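PDB 4AEM: endoglucanase CEL5A from Eubacterium cellulosolvens, which probably binds beta-glucans, xyloglucan in particular, through the non-catalytic carbohydrate binding module modelled here, helping to hold a family 5 glycoside hydrolase on plant cell wall polysaccharide. Local coordinates for residues Ala73-Tyr78 against Lys89-Lys94. Numbering follows the deposited sequence.
Sequences AQISPY and KEQIAK
The carboxylate of E90 faces two ways: OE2 lies over one face of the Y78 ring, 3.9 Å from CZ, while OE1 takes a salt bridge from K94 NZ at 3.0 Å. The lysine, one helical turn further on, reaches OE1 from above the carboxylate plane. E90 has CG wedged between its own backbone N and carbonyl carbon (chi1 71°), and a bend at chi2 then carries the acid along to the tyrosine. The two side chains meet at about a right angle, carboxylate and ring planes inclined by 53°. E90 has two conformers deposited, and its contacts with Y78 and with K94 both belong to the one described.

Q91 extends its chain toward the loop S76-Y78, bringing CD within 3.7 Å of Y78 CB. Its amide sits beside S76 O and Y78 N, but is probably modelled flipped; turned back, it may hydrogen-bond to this backbone.

Deeper in, the contact becomes apolar. I92 has CG1 anti to its backbone N (chi1 -156°), and CD1 ends 4.0 Å from I75 CB and 4.1 Å from A73 CB. Carbonyl oxygens border this patch: the same methyl, I92 CD1, lies 3.6 Å from A73 O, and the methylene I75 CG1, in one of two conformers, 3.8 Å from Q91 O.

This joins the two sheets of the beta-sandwich. Strand 71-75 is an outer strand of the four-stranded sheet; S76 and P77 lead across to strand 79-81 of the other, and helix 89-96 directly follows strand 84-88. I92 thus packs the helix's inner face against A73 and I75, with F60 beyond, whereas at the open end the lysine probably offsets the acid's charge beside the tyrosine.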
ATOM      1  N   ALA A  73       3.946  -9.067  -0.799  1.00 22.71           N
ATOM      2  CA  ALA A  73       4.574  -8.617   0.432  1.00 21.65           C
ATOM      3  C   ALA A  73       3.587  -7.654   1.044  1.00 21.12           C
ATOM      4  O   ALA A  73       3.331  -6.615   0.454  1.00 21.96           O
ATOM      5  CB  ALA A  73       5.912  -7.985   0.163  1.00 22.16           C
ATOM      6  N   GLN A  74       3.018  -8.038   2.194  1.00 19.88           N
ATOM      7  CA  GLN A  74       1.979  -7.310   2.910  1.00 20.06           C
ATOM      8  C   GLN A  74       2.539  -6.879   4.277  1.00 20.90           C
ATOM      9  O   GLN A  74       2.862  -7.715   5.121  1.00 21.25           O
ATOM     10  CB  GLN A  74       0.760  -8.205   3.112  1.00 20.16           C
ATOM     11  CG  GLN A  74      -0.362  -7.566   3.906  1.00 20.97           C
ATOM     12  CD  GLN A  74      -1.610  -8.402   3.854  1.00 23.13           C
ATOM     13  OE1 GLN A  74      -2.030  -8.816   2.781  1.00 24.24           O
ATOM     14  NE2 GLN A  74      -2.182  -8.704   5.007  1.00 24.03           N
ATOM     15  N   ILE A  75       2.623  -5.570   4.508  1.00 20.97           N
ATOM     16  CA  ILE A  75       3.313  -4.995   5.663  0.50 20.96           C
ATOM     17  C   ILE A  75       2.288  -4.187   6.516  1.00 20.48           C
ATOM     18  O   ILE A  75       1.447  -3.536   5.946  1.00 20.58           O
ATOM     19  CB  ILE A  75       4.530  -4.180   5.071  0.50 21.16           C
ATOM     20  CG1 ILE A  75       5.846  -4.837   5.461  0.50 22.00           C
ATOM     21  CG2 ILE A  75       4.496  -2.690   5.294  0.50 19.79           C
ATOM     22  CD1 ILE A  75       5.744  -6.332   5.411  0.50 23.25           C
ATOM     23  N   SER A  76       2.391  -4.197   7.850  1.00 21.46           N
ATOM     24  CA  SER A  76       1.658  -3.259   8.719  1.00 23.09           C
ATOM     25  C   SER A  76       2.430  -1.968   8.877  1.00 21.18           C
ATOM     26  O   SER A  76       3.607  -2.023   8.708  1.00 21.34           O
ATOM     27  CB  SER A  76       1.625  -3.875  10.103  1.00 26.53           C
ATOM     28  OG  SER A  76       0.587  -4.818  10.114  1.00 37.28           O
ATOM     29  N   PRO A  77       1.815  -0.837   9.330  1.00 20.56           N
ATOM     30  CA  PRO A  77       2.699   0.368   9.436  1.00 20.47           C
ATOM     31  C   PRO A  77       3.920   0.186  10.365  1.00 20.84           C
ATOM     32  O   PRO A  77       3.907  -0.642  11.273  1.00 21.96           O
ATOM     33  CB  PRO A  77       1.762   1.456  10.027  1.00 20.72           C
ATOM     34  CG  PRO A  77       0.369   0.910   9.909  1.00 20.38           C
ATOM     35  CD  PRO A  77       0.430  -0.572   9.791  1.00 20.15           C
ATOM     36  N   TYR A  78       4.971   0.945  10.104  1.00 20.71           N
ATOM     37  CA  TYR A  78       6.101   1.145  11.010  1.00 20.20           C
ATOM     38  C   TYR A  78       5.623   1.811  12.308  1.00 20.33           C
ATOM     39  O   TYR A  78       6.023   1.409  13.386  1.00 19.86           O
ATOM     40  CB  TYR A  78       7.195   2.000  10.269  1.00 21.47           C
ATOM     41  CG  TYR A  78       8.549   1.998  10.955  1.00 22.18           C
ATOM     42  CD1 TYR A  78       9.015   0.861  11.616  1.00 23.15           C
ATOM     43  CD2 TYR A  78       9.326   3.160  10.984  1.00 23.80           C
ATOM     44  CE1 TYR A  78      10.220   0.865  12.310  1.00 26.32           C
ATOM     45  CE2 TYR A  78      10.574   3.182  11.601  1.00 25.93           C
ATOM     46  CZ  TYR A  78      11.017   2.048  12.274  1.00 27.59           C
ATOM     47  OH  TYR A  78      12.206   2.129  12.920  1.00 31.24           O
ATOM     48  N   LYS A  89      10.091   2.374   2.958  1.00 22.37           N
ATOM     49  CA  LYS A  89      10.778   1.532   1.981  1.00 21.41           C
ATOM     50  C   LYS A  89      11.494   0.383   2.620  1.00 22.50           C
ATOM     51  O   LYS A  89      11.436  -0.705   2.032  1.00 23.47           O
ATOM     52  CB  LYS A  89      11.797   2.327   1.178  1.00 21.53           C
ATOM     53  CG  LYS A  89      12.507   1.497   0.144  1.00 21.78           C
ATOM     54  CD  LYS A  89      13.310   2.419  -0.773  1.00 23.09           C
ATOM     55  CE  LYS A  89      13.984   1.686  -1.917  1.00 24.00           C
ATOM     56  NZ  LYS A  89      14.719   2.600  -2.888  1.00 27.15           N
ATOM     57  N   GLU A  90      12.228   0.598   3.746  1.00 23.73           N
ATOM     58  CA  GLU A  90      12.987  -0.487   4.448  0.50 23.93           C
ATOM     59  C   GLU A  90      12.054  -1.625   4.684  1.00 22.51           C
ATOM     60  O   GLU A  90      12.408  -2.788   4.444  1.00 23.80           O
ATOM     61  CB  GLU A  90      13.607  -0.131   5.863  0.50 25.19           C
ATOM     62  CG  GLU A  90      12.533   0.045   7.019  0.50 26.02           C
ATOM     63  CD  GLU A  90      12.769  -0.588   8.448  0.50 26.76           C
ATOM     64  OE1 GLU A  90      12.682  -1.813   8.644  0.50 26.98           O
ATOM     65  OE2 GLU A  90      12.936   0.156   9.438  0.50 27.20           O
ATOM     66  N   GLN A  91      10.860  -1.315   5.220  1.00 21.31           N
ATOM     67  CA  GLN A  91       9.918  -2.379   5.665  1.00 20.71           C
ATOM     68  C   GLN A  91       9.417  -3.194   4.465  1.00 20.74           C
ATOM     69  O   GLN A  91       9.461  -4.383   4.485  1.00 21.78           O
ATOM     70  CB  GLN A  91       8.672  -1.806   6.272  1.00 20.77           C
ATOM     71  CG  GLN A  91       8.646  -1.259   7.664  1.00 22.28           C
ATOM     72  CD  GLN A  91       7.189  -0.972   7.984  1.00 24.08           C
ATOM     73  OE1 GLN A  91       6.537  -1.680   8.750  1.00 27.25           O
ATOM     74  NE2 GLN A  91       6.649   0.013   7.320  1.00 23.95           N
ATOM     75  N   ILE A  92       8.992  -2.518   3.405  1.00 22.19           N
ATOM     76  CA  ILE A  92       8.496  -3.186   2.215  1.00 22.42           C
ATOM     77  C   ILE A  92       9.550  -3.937   1.401  1.00 22.54           C
ATOM     78  O   ILE A  92       9.323  -5.088   0.936  1.00 23.17           O
ATOM     79  CB  ILE A  92       7.615  -2.238   1.360  1.00 22.63           C
ATOM     80  CG1 ILE A  92       6.634  -3.065   0.475  1.00 22.56           C
ATOM     81  CG2 ILE A  92       8.450  -1.200   0.630  1.00 23.20           C
ATOM     82  CD1 ILE A  92       5.666  -4.017   1.251  1.00 22.76           C
ATOM     83  N   ALA A  93      10.713  -3.331   1.273  1.00 22.41           N
ATOM     84  CA  ALA A  93      11.856  -4.003   0.662  1.00 23.16           C
ATOM     85  C   ALA A  93      12.222  -5.250   1.490  1.00 23.34           C
ATOM     86  O   ALA A  93      12.531  -6.266   0.925  1.00 23.42           O
ATOM     87  CB  ALA A  93      13.027  -3.042   0.556  1.00 23.48           C
ATOM     88  N   LYS A  94      12.156  -5.200   2.823  1.00 24.43           N
ATOM     89  CA  LYS A  94      12.395  -6.448   3.594  1.00 24.68           C
ATOM     90  C   LYS A  94      11.326  -7.516   3.300  1.00 25.63           C
ATOM     91  O   LYS A  94      11.651  -8.696   3.135  1.00 27.30           O
ATOM     92  CB  LYS A  94      12.493  -6.179   5.095  1.00 24.52           C
ATOM     93  CG  LYS A  94      13.753  -5.441   5.533  1.00 26.34           C
ATOM     94  CD  LYS A  94      13.825  -5.247   7.043  1.00 27.97           C
ATOM     95  CE  LYS A  94      15.096  -4.455   7.273  1.00 30.21           C
ATOM     96  NZ  LYS A  94      14.986  -3.700   8.541  1.00 32.38           N
TER